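Local structure of glycoside hydrolase family 15, cellulose signaling associated protein envoy (4WUJ) at residues Met15-Arg20 and Leu128-Asp133; Cys36-Thr41 and Val141-Glu146; Glu106-Ile111 and Thr122-Ile127. The protein acts as a blue-light photoreceptor of the LOV type, binding flavin mononucleotide in a PAS-fold domain and probably linking light to oxidative-stress signalling. All blocks are in the same frame, centred on the assembly; numbering follows the deposited sequence.

Contact 1 of 3, residues Met15-Arg20 and Leu128-Asp133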
loop_
_atom_site.group_PDB
_atom_site.type_symbol
_atom_site.label_atom_id
_atom_site.label_comp_id
_atom_site.label_asym_id
_atom_site.label_seq_id
_atom_site.Cartn_x
_atom_site.Cartn_y
_atom_site.Cartn_z
ATOM N N MET C 15 6.142 -1.159 -2.626
ATOM C CA MET C 15 5.664 -2.489 -2.378
ATOM C C MET C 15 6.834 -3.469 -2.556
ATOM O O MET C 15 6.912 -4.469 -1.828
ATOM C CB MET C 15 4.398 -2.772 -3.203
ATOM C CG MET C 15 3.343 -1.578 -3.149
ATOM S SD MET C 15 2.015 -1.615 -1.884
ATOM C CE MET C 15 0.543 -1.780 -2.890
ATOM N N GLY C 16 7.787 -3.155 -3.439
ATOM C CA GLY C 16 9.022 -3.936 -3.500
ATOM C C GLY C 16 9.865 -3.836 -2.195
ATOM O O GLY C 16 10.554 -4.781 -1.774
ATOM N N ILE C 17 9.826 -2.657 -1.581
ATOM C CA ILE C 17 10.366 -2.439 -0.239
ATOM C C ILE C 17 9.668 -3.334 0.797
ATOM O O ILE C 17 10.328 -4.047 1.551
ATOM C CB ILE C 17 10.221 -0.957 0.130
ATOM C CG1 ILE C 17 11.352 -0.173 -0.536
ATOM C CG2 ILE C 17 10.179 -0.746 1.619
ATOM C CD1 ILE C 17 11.252 1.292 -0.356
ATOM N N LEU C 18 8.343 -3.303 0.825
ATOM C CA LEU C 18 7.570 -4.149 1.746
ATOM C C LEU C 18 7.813 -5.637 1.527
ATOM O O LEU C 18 7.950 -6.412 2.446
ATOM C CB LEU C 18 6.075 -3.876 1.587
ATOM C CG LEU C 18 5.688 -2.494 2.082
ATOM C CD1 LEU C 18 4.263 -2.215 1.776
ATOM C CD2 LEU C 18 5.950 -2.344 3.592
ATOM N N LEU C 19 7.863 -6.051 0.291
ATOM C CA LEU C 19 8.085 -7.440 0.043
ATOM C C LEU C 19 9.441 -7.896 0.591
ATOM O O LEU C 19 9.536 -8.964 1.189
ATOM C CB LEU C 19 7.982 -7.704 -1.440
ATOM C CG LEU C 19 7.810 -9.161 -1.825
ATOM C CD1 LEU C 19 6.684 -9.824 -1.012
ATOM C CD2 LEU C 19 7.549 -9.227 -3.337
ATOM N N ARG C 20 10.497 -7.115 0.375
ATOM C CA ARG C 20 11.818 -7.496 0.889
ATOM C C ARG C 20 11.754 -7.644 2.415
ATOM O O ARG C 20 12.305 -8.598 3.014
ATOM C CB ARG C 20 12.857 -6.451 0.508
ATOM C CG ARG C 20 13.821 -6.895 -0.567
ATOM C CD ARG C 20 14.367 -5.703 -1.350
ATOM N NE ARG C 20 14.860 -4.625 -0.488
ATOM C CZ ARG C 20 14.859 -3.338 -0.832
ATOM N NH1 ARG C 20 14.388 -2.961 -2.025
ATOM N NH2 ARG C 20 15.330 -2.429 0.012
ATOM N N LEU C 128 11.222 -0.502 10.726
ATOM C CA LEU C 128 12.123 -1.480 10.163
ATOM C C LEU C 128 13.247 -0.817 9.356
ATOM O O LEU C 128 13.032 0.181 8.688
ATOM C CB LEU C 128 11.323 -2.450 9.284
ATOM C CG LEU C 128 10.155 -3.105 10.041
ATOM C CD1 LEU C 128 8.829 -2.389 9.839
ATOM C CD2 LEU C 128 10.030 -4.525 9.619
ATOM N N PRO C 129 14.454 -1.386 9.417
ATOM C CA PRO C 129 15.612 -0.966 8.629
ATOM C C PRO C 129 15.610 -1.505 7.205
ATOM O O PRO C 129 15.182 -2.634 6.983
ATOM C CB PRO C 129 16.773 -1.621 9.374
ATOM C CG PRO C 129 16.155 -2.931 9.887
ATOM C CD PRO C 129 14.795 -2.466 10.360
ATOM N N LEU C 130 16.109 -0.707 6.261
ATOM C CA LEU C 130 16.420 -1.187 4.920
ATOM C C LEU C 130 17.929 -1.334 4.734
ATOM O O LEU C 130 18.708 -0.988 5.622
ATOM C CB LEU C 130 15.901 -0.202 3.867
ATOM C CG LEU C 130 14.561 -0.559 3.252
ATOM C CD1 LEU C 130 13.528 -0.789 4.368
ATOM C CD2 LEU C 130 14.113 0.529 2.250
ATOM N N TRP C 131 18.333 -1.851 3.575
ATOM C CA TRP C 131 19.743 -1.867 3.178
ATOM C C TRP C 131 20.063 -0.649 2.285
ATOM O O TRP C 131 19.171 -0.092 1.623
ATOM C CB TRP C 131 20.107 -3.200 2.486
ATOM C CG TRP C 131 19.575 -3.412 1.056
ATOM C CD1 TRP C 131 19.683 -2.545 -0.010
ATOM C CD2 TRP C 131 18.895 -4.590 0.542
ATOM N NE1 TRP C 131 19.098 -3.099 -1.136
ATOM C CE2 TRP C 131 18.614 -4.348 -0.829
ATOM C CE3 TRP C 131 18.491 -5.814 1.109
ATOM C CZ2 TRP C 131 17.941 -5.293 -1.644
ATOM C CZ3 TRP C 131 17.815 -6.756 0.292
ATOM C CH2 TRP C 131 17.554 -6.485 -1.066
ATOM N N ALA C 132 21.328 -0.225 2.284
ATOM C CA ALA C 132 21.750 0.933 1.483
ATOM C C ALA C 132 21.294 0.806 0.031
ATOM O O ALA C 132 21.710 -0.107 -0.681
ATOM C CB ALA C 132 23.266 1.124 1.549
ATOM N N ASP C 133 20.422 1.720 -0.388
ATOM C CA ASP C 133 19.890 1.742 -1.754
ATOM C C ASP C 133 21.019 2.060 -2.724
ATOM O O ASP C 133 22.108 2.473 -2.295
ATOM C CB ASP C 133 18.791 2.812 -1.884
ATOM C CG ASP C 133 17.380 2.239 -1.745
ATOM O OD1 ASP C 133 17.208 1.226 -1.011
ATOM O OD2 ASP C 133 16.449 2.809 -2.378
#
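Helix 14-22 and the chain leaving strand 120-129 stay well apart as backbones, the nearest alpha carbons being those of Ile17 and Leu130 at 8.1 Å, so side chains alone span the gap. The main one is Arg20. Bent at chi3 (49°), its chain brings the guanidinium flat over the six-membered ring of Trp131: the planes are 19° apart, and Arg20 CZ sits 4.1 Å from the ring centroid, close enough to the ring normal for a cation-pi interaction. Arg20 NE lies over the face toward the rim, 3.3 Å from Trp131 CH2, with the CD methylene alongside. Trp131 reaches this position with CG in the crowded place between its backbone N and carbonyl carbon (chi1 73°). Leu130 crosses the arginine at about a right angle, its CG 3.8 Å from Arg20 NH2, and its CD2 meets Ile17 CD1 at 3.9 Å; Ile17 and Leu130 also both rest on Val141 of strand 139-144. Asp133 OD1 lies 4.2 Å from Arg20 NH2, too far for a salt bridge. Helix 14-22, N-terminal to the PAS core, is thus joined to the loop following strand 120-129 by dispersion and cation-pi attraction, while the nearby carboxylate would probably add a modest electrostatic attraction.

Contact 2 of 3, residues Cys36-Thr41 and Val141-Glu146. With FMN (flavin mononucleotide), chain I.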
loop_
_atom_site.group_PDB
_atom_site.type_symbol
_atom_site.label_atom_id
_atom_site.label_comp_id
_atom_site.label_asym_id
_atom_site.label_seq_id
_atom_site.Cartn_x
_atom_site.Cartn_y
_atom_site.Cartn_z
ATOM N N CYS C 36 -3.483 -1.897 1.292
ATOM C CA CYS C 36 -3.000 -0.621 0.700
ATOM C C CYS C 36 -3.455 0.614 1.406
ATOM O O CYS C 36 -3.124 1.746 1.011
ATOM C CB CYS C 36 -3.444 -0.523 -0.770
ATOM S SG CYS C 36 -2.783 -1.812 -1.674
ATOM N N SER C 37 -4.249 0.400 2.424
ATOM C CA SER C 37 -4.661 1.470 3.319
ATOM C C SER C 37 -3.660 1.692 4.497
ATOM O O SER C 37 -3.849 2.612 5.300
ATOM C CB SER C 37 -6.045 1.086 3.923
ATOM O OG SER C 37 -7.092 1.621 3.141
ATOM N N VAL C 38 -2.689 0.787 4.667
ATOM C CA VAL C 38 -1.779 0.854 5.811
ATOM C C VAL C 38 -1.134 2.253 5.893
ATOM O O VAL C 38 -0.815 2.853 4.881
ATOM C CB VAL C 38 -0.658 -0.231 5.761
ATOM C CG1 VAL C 38 0.311 0.019 4.647
ATOM C CG2 VAL C 38 0.129 -0.261 7.076
ATOM N N SER C 39 -1.017 2.800 7.097
ATOM C CA SER C 39 -0.298 4.053 7.263
ATOM C C SER C 39 1.215 3.773 7.283
ATOM O O SER C 39 1.709 2.919 8.044
ATOM C CB SER C 39 -0.755 4.776 8.498
ATOM O OG SER C 39 0.206 5.711 8.912
ATOM N N LEU C 40 1.942 4.447 6.405
ATOM C CA LEU C 40 3.345 4.114 6.169
ATOM C C LEU C 40 4.143 5.363 5.909
ATOM O O LEU C 40 3.678 6.255 5.192
ATOM C CB LEU C 40 3.496 3.191 4.977
ATOM C CG LEU C 40 4.909 2.764 4.590
ATOM C CD1 LEU C 40 4.902 1.352 4.006
ATOM C CD2 LEU C 40 5.546 3.749 3.617
ATOM N N THR C 41 5.320 5.442 6.536
ATOM C CA THR C 41 6.279 6.489 6.241
ATOM C C THR C 41 7.599 5.831 5.859
ATOM O O THR C 41 7.937 4.718 6.294
ATOM C CB THR C 41 6.485 7.497 7.423
ATOM O OG1 THR C 41 7.106 6.836 8.535
ATOM C CG2 THR C 41 5.173 8.086 7.869
ATOM N N VAL C 141 11.489 2.242 7.377
ATOM C CA VAL C 141 10.072 2.163 7.075
ATOM C C VAL C 141 9.346 2.095 8.372
ATOM O O VAL C 141 9.627 1.222 9.187
ATOM C CB VAL C 141 9.704 0.856 6.339
ATOM C CG1 VAL C 141 8.189 0.829 6.085
ATOM C CG2 VAL C 141 10.504 0.723 5.092
ATOM N N GLY C 142 8.414 3.004 8.555
ATOM C CA GLY C 142 7.509 2.964 9.668
ATOM C C GLY C 142 6.081 2.635 9.250
ATOM O O GLY C 142 5.584 3.106 8.213
ATOM N N LEU C 143 5.444 1.788 10.063
ATOM C CA LEU C 143 4.051 1.433 9.911
ATOM C C LEU C 143 3.351 1.938 11.138
ATOM O O LEU C 143 3.761 1.601 12.258
ATOM C CB LEU C 143 3.883 -0.080 9.811
ATOM C CG LEU C 143 4.566 -0.764 8.639
ATOM C CD1 LEU C 143 4.184 -2.275 8.584
ATOM C CD2 LEU C 143 4.166 -0.077 7.350
ATOM N N GLN C 144 2.360 2.798 10.936
ATOM C CA GLN C 144 1.497 3.296 12.001
ATOM C C GLN C 144 0.077 2.654 11.897
ATOM O O GLN C 144 -0.352 2.208 10.804
ATOM C CB GLN C 144 1.297 4.800 11.893
ATOM C CG GLN C 144 2.557 5.661 11.957
ATOM C CD GLN C 144 3.360 5.754 10.674
ATOM O OE1 GLN C 144 2.880 5.459 9.542
ATOM N NE2 GLN C 144 4.620 6.170 10.842
ATOM N N ALA C 145 -0.648 2.679 13.017
ATOM C CA ALA C 145 -2.084 2.346 13.075
ATOM C C ALA C 145 -2.645 2.675 14.464
ATOM O O ALA C 145 -1.983 2.442 15.457
ATOM C CB ALA C 145 -2.293 0.891 12.795
ATOM N N GLU C 146 -3.836 3.251 14.517
ATOM C CA GLU C 146 -4.514 3.534 15.762
ATOM C C GLU C 146 -4.572 2.300 16.711
ATOM O O GLU C 146 -5.154 1.255 16.385
ATOM C CB GLU C 146 -5.913 4.030 15.440
ATOM C CG GLU C 146 -6.546 4.880 16.519
ATOM C CD GLU C 146 -7.397 6.031 15.951
ATOM O OE1 GLU C 146 -7.489 6.176 14.704
ATOM O OE2 GLU C 146 -7.960 6.810 16.750
HETATM N N1 FMN I . 7.357 8.529 16.254
HETATM C C2 FMN I . 6.027 8.618 16.606
HETATM O O2 FMN I . 5.700 9.114 17.682
HETATM N N3 FMN I . 5.044 8.160 15.732
HETATM C C4 FMN I . 5.366 7.600 14.520
HETATM O O4 FMN I . 4.465 7.226 13.775
HETATM C C4A FMN I . 6.714 7.503 14.149
HETATM N N5 FMN I . 7.075 6.961 12.923
HETATM C C5A FMN I . 8.392 6.856 12.577
HETATM C C6 FMN I . 8.704 6.291 11.355
HETATM C C7 FMN I . 10.024 6.194 10.950
HETATM C C7M FMN I . 10.310 5.563 9.623
HETATM C C8 FMN I . 11.050 6.665 11.802
HETATM C C8M FMN I . 12.492 6.559 11.371
HETATM C C9 FMN I . 10.723 7.218 13.047
HETATM C C9A FMN I . 9.394 7.321 13.441
HETATM N N10 FMN I . 9.035 7.884 14.671
HETATM C C10 FMN I . 7.702 7.973 15.023
HETATM C "C1'" FMN I . 10.029 8.362 15.708
HETATM C "C2'" FMN I . 10.607 9.753 15.586
HETATM O "O2'" FMN I . 10.704 10.088 14.221
HETATM C "C3'" FMN I . 11.964 9.780 16.348
HETATM O "O3'" FMN I . 12.851 8.792 15.835
HETATM C "C4'" FMN I . 11.747 9.528 17.859
HETATM O "O4'" FMN I . 11.005 10.608 18.385
HETATM C "C5'" FMN I . 13.054 9.313 18.642
HETATM O "O5'" FMN I . 13.983 10.339 18.337
HETATM P P FMN I . 13.998 11.707 19.156
HETATM O O1P FMN I . 15.038 12.574 18.464
HETATM O O2P FMN I . 12.709 12.454 19.183
HETATM O O3P FMN I . 14.417 11.426 20.562
HETATM O O HOH W 1 -2.529 1.768 9.127
#
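Gln144 makes the polar contact of these two strands with the flavin, in the central part of a PAS-fold sheet that here forms a LOV domain. Its NE2 donates to FMN O4 at 3.1 Å, and more weakly to FMN N5, so one amide nitrogen addresses both polar atoms on this edge of the isoalloxazine. A bend at chi2 (80°) turns the amide that way. In LOV domains the corresponding glutamine is generally thought to sense the change at N5 that follows light absorption, and the geometry here is consistent with that role. Thr41 OG1 also touches the ring system, 3.3 Å from FMN C6, and Gly142 passes so close to the flavin that a beta carbon would clash with FMN C6.

The second shell fixes the rotation of the amide. Ser39 OG, anti to its backbone N, donates to Gln144 OE1 at 2.8 Å in the plane of the carbonyl and on a lone pair, while Thr41 OG1 receives a weak bond from NE2. Phe59 of helix 57-63 packs against all three side chains.

Further out, strands 39-44 and 139-144 run antiparallel, and Thr41 and Gly142 exchange two backbone hydrogen bonds as a hydrogen-bonded pair. On the other face, Leu40 and Leu143 run alongside each other, with Leu40 CD1 3.7 Å from Leu143 CD2, and Leu18 of helix 14-22 covers Leu40. Gln144 N also donates to Ser39 O at 3.0 Å, and beside it a water accepts from Ser39 N at 2.7 Å and donates to Gln144 O at 2.8 Å.

Contact 3 of 3, residues Glu106-Ile111 and Thr122-Ile127. With FMN (flavin mononucleotide), chain I.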
loop_
_atom_site.group_PDB
_atom_site.type_symbol
_atom_site.label_atom_id
_atom_site.label_comp_id
_atom_site.label_asym_id
_atom_site.label_seq_id
_atom_site.Cartn_x
_atom_site.Cartn_y
_atom_site.Cartn_z
ATOM N N GLU C 106 14.948 -3.490 14.130
ATOM C CA GLU C 106 13.495 -3.537 14.136
ATOM C C GLU C 106 13.051 -3.144 15.506
ATOM O O GLU C 106 13.717 -3.483 16.478
ATOM C CB GLU C 106 13.000 -4.964 13.893
ATOM C CG GLU C 106 13.148 -5.420 12.476
ATOM C CD GLU C 106 12.938 -6.916 12.319
ATOM O OE1 GLU C 106 11.963 -7.469 12.907
ATOM O OE2 GLU C 106 13.756 -7.517 11.580
ATOM N N VAL C 107 11.899 -2.497 15.594
ATOM C CA VAL C 107 11.347 -2.157 16.868
ATOM C C VAL C 107 9.882 -1.941 16.739
ATOM O O VAL C 107 9.381 -1.449 15.724
ATOM C CB VAL C 107 11.983 -0.864 17.423
ATOM C CG1 VAL C 107 11.841 0.280 16.412
ATOM C CG2 VAL C 107 11.367 -0.480 18.748
ATOM N N GLN C 108 9.167 -2.304 17.780
ATOM C CA GLN C 108 7.746 -2.065 17.780
ATOM C C GLN C 108 7.352 -1.632 19.159
ATOM O O GLN C 108 7.610 -2.341 20.149
ATOM C CB GLN C 108 6.974 -3.311 17.323
ATOM C CG GLN C 108 5.478 -3.167 17.404
ATOM C CD GLN C 108 4.747 -4.418 16.904
ATOM O OE1 GLN C 108 4.872 -5.504 17.476
ATOM N NE2 GLN C 108 4.017 -4.272 15.811
ATOM N N VAL C 109 6.734 -0.464 19.214
ATOM C CA VAL C 109 6.273 0.106 20.448
ATOM C C VAL C 109 4.898 0.679 20.237
ATOM O O VAL C 109 4.400 0.790 19.126
ATOM C CB VAL C 109 7.187 1.290 20.925
ATOM C CG1 VAL C 109 8.656 0.934 20.769
ATOM C CG2 VAL C 109 6.849 2.568 20.166
ATOM N N ARG C 110 4.287 1.072 21.334
ATOM C CA ARG C 110 3.021 1.751 21.286
ATOM C C ARG C 110 3.291 3.041 21.990
ATOM O O ARG C 110 4.110 3.094 22.920
ATOM C CB ARG C 110 1.924 0.900 21.976
ATOM C CG ARG C 110 1.594 1.248 23.431
ATOM C CD ARG C 110 0.669 0.180 24.159
ATOM N NE ARG C 110 0.552 0.569 25.564
ATOM C CZ ARG C 110 1.398 0.187 26.530
ATOM N NH1 ARG C 110 2.365 -0.683 26.283
ATOM N NH2 ARG C 110 1.249 0.629 27.770
ATOM N N ILE C 111 2.629 4.095 21.555
ATOM C CA ILE C 111 2.984 5.400 22.019
ATOM C C ILE C 111 1.856 6.305 21.692
ATOM O O ILE C 111 1.123 6.043 20.736
ATOM C CB ILE C 111 4.300 5.914 21.258
ATOM C CG1 ILE C 111 4.623 7.357 21.610
ATOM C CG2 ILE C 111 4.167 5.779 19.720
ATOM C CD1 ILE C 111 5.940 7.836 20.983
ATOM N N THR C 122 -3.490 5.841 20.491
ATOM C CA THR C 122 -2.476 4.863 20.771
ATOM C C THR C 122 -1.963 4.245 19.456
ATOM O O THR C 122 -2.487 3.251 18.962
ATOM C CB THR C 122 -3.013 3.859 21.763
ATOM O OG1 THR C 122 -3.360 4.578 22.956
ATOM C CG2 THR C 122 -1.983 2.765 22.067
ATOM N N ASN C 123 -0.910 4.860 18.913
ATOM C CA ASN C 123 -0.369 4.462 17.639
ATOM C C ASN C 123 0.502 3.240 17.835
ATOM O O ASN C 123 1.435 3.269 18.660
ATOM C CB ASN C 123 0.436 5.648 17.077
ATOM C CG ASN C 123 0.962 5.393 15.684
ATOM O OD1 ASN C 123 0.838 4.282 15.161
ATOM N ND2 ASN C 123 1.575 6.424 15.078
ATOM N N VAL C 124 0.220 2.145 17.130
ATOM C CA VAL C 124 1.172 1.027 17.172
ATOM C C VAL C 124 2.172 1.147 16.003
ATOM O O VAL C 124 1.898 0.774 14.830
ATOM C CB VAL C 124 0.507 -0.348 17.219
ATOM C CG1 VAL C 124 1.541 -1.446 17.374
ATOM C CG2 VAL C 124 -0.538 -0.407 18.350
ATOM N N VAL C 125 3.343 1.671 16.364
ATOM C CA VAL C 125 4.383 2.018 15.410
ATOM C C VAL C 125 5.394 0.932 15.356
ATOM O O VAL C 125 5.912 0.481 16.386
ATOM C CB VAL C 125 5.118 3.309 15.827
ATOM C CG1 VAL C 125 6.181 3.639 14.829
ATOM C CG2 VAL C 125 4.137 4.486 15.968
ATOM N N THR C 126 5.706 0.516 14.153
ATOM C CA THR C 126 6.789 -0.441 13.919
ATOM C C THR C 126 7.793 0.195 12.976
ATOM O O THR C 126 7.405 0.700 11.927
ATOM C CB THR C 126 6.295 -1.700 13.173
ATOM O OG1 THR C 126 5.237 -2.306 13.899
ATOM C CG2 THR C 126 7.432 -2.693 12.976
ATOM N N ILE C 127 9.076 0.105 13.295
ATOM C CA ILE C 127 10.091 0.680 12.457
ATOM C C ILE C 127 11.034 -0.397 12.027
ATOM O O ILE C 127 11.571 -1.144 12.846
ATOM C CB ILE C 127 10.812 1.838 13.210
ATOM C CG1 ILE C 127 9.752 2.834 13.673
ATOM C CG2 ILE C 127 11.851 2.493 12.308
ATOM C CD1 ILE C 127 10.186 3.913 14.591
HETATM N N1 FMN I . 7.357 8.529 16.254
HETATM C C2 FMN I . 6.027 8.618 16.606
HETATM O O2 FMN I . 5.700 9.114 17.682
HETATM N N3 FMN I . 5.044 8.160 15.732
HETATM C C4 FMN I . 5.366 7.600 14.520
HETATM O O4 FMN I . 4.465 7.226 13.775
HETATM C C4A FMN I . 6.714 7.503 14.149
HETATM N N5 FMN I . 7.075 6.961 12.923
HETATM C C5A FMN I . 8.392 6.856 12.577
HETATM C C6 FMN I . 8.704 6.291 11.355
HETATM C C7 FMN I . 10.024 6.194 10.950
HETATM C C7M FMN I . 10.310 5.563 9.623
HETATM C C8 FMN I . 11.050 6.665 11.802
HETATM C C8M FMN I . 12.492 6.559 11.371
HETATM C C9 FMN I . 10.723 7.218 13.047
HETATM C C9A FMN I . 9.394 7.321 13.441
HETATM N N10 FMN I . 9.035 7.884 14.671
HETATM C C10 FMN I . 7.702 7.973 15.023
HETATM C "C1'" FMN I . 10.029 8.362 15.708
HETATM C "C2'" FMN I . 10.607 9.753 15.586
HETATM O "O2'" FMN I . 10.704 10.088 14.221
HETATM C "C3'" FMN I . 11.964 9.780 16.348
HETATM O "O3'" FMN I . 12.851 8.792 15.835
HETATM C "C4'" FMN I . 11.747 9.528 17.859
HETATM O "O4'" FMN I . 11.005 10.608 18.385
HETATM C "C5'" FMN I . 13.054 9.313 18.642
HETATM O "O5'" FMN I . 13.983 10.339 18.337
HETATM P P FMN I . 13.998 11.707 19.156
HETATM O O1P FMN I . 15.038 12.574 18.464
HETATM O O2P FMN I . 12.709 12.454 19.183
HETATM O O3P FMN I . 14.417 11.426 20.562
#
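Side chains of strands 107-114 and 120-129 alternate between two very different faces. On one, Val107, Val109, Ile111, Asn123, Val125 and Ile127 point to the side that holds the flavin. Val107 and Ile127 run alongside each other in the same direction, with Val107 CG1 3.7 Å from Ile127 CB. Ile111 and Val125 instead meet at a slant through their CG2 methyls, 4.0 Å apart. Tips then reach the ring system: Ile127 CD1 is 3.7 Å from FMN C9A, Val125 CG2 comes 3.5 Å from FMN O4, and Ile111 CD1 approaches FMN O2. Asn123, its CG anti to the backbone N, brings ND2 to 3.3 Å from FMN O4, but that amide is held by Asn113 OD1 through ND2 and by Ala145 N through OD1.

The opposite face carries Gln108, Arg110, Val124 and Thr126, the extended chain of Arg110 departing from the partner strand. Gln108 reaches obliquely across the strands, extended through chi1 and chi2, so that NE2 gives Thr126 OG1 a weak bond of 3.0 Å; Thr126 OG1 is bonded more strongly to Tyr7 of the second subunit. Gln108 itself packs on Met3 of that subunit. An alanine in place of Gln108 would lose that weak bond and the contacts of CG and NE2 with Thr126 and Val124, and would probably loosen the packing at the subunit interface.

Between the two faces, three hydrogen-bonded pairs, Val107 with Ile127, Val109 with Val125 and Ile111 with Asn123, supply six backbone bonds, and the strand axes approach to 4.8 Å, their directions 164° apart. Such an antiparallel hairpin, with mostly apolar side chains lining the cofactor and its other face turned to a partner, is characteristic of the PAS fold as LOV photoreceptors use it.

In the fold
Burial and chemistry change together across this one sheet. Contact 2 is fully buried and polar toward the flavin, contact 3 is partly buried with a mostly apolar cofactor side, and contact 1 lies at the surface, away from the annotated sites. Strand 120-129 serves contacts 1 and 3, and its neighbour, strand 139-144, belongs to contact 2; probable backbone hydrogen bonds, such as Leu143 N to Thr126 O, knit contacts 2 and 3 together. Contact 1 places a helix against that framework by side chains alone. Along the chain, contact 3 is nested inside the loops closed by the other two, which cross each other, and all three reach the second subunit.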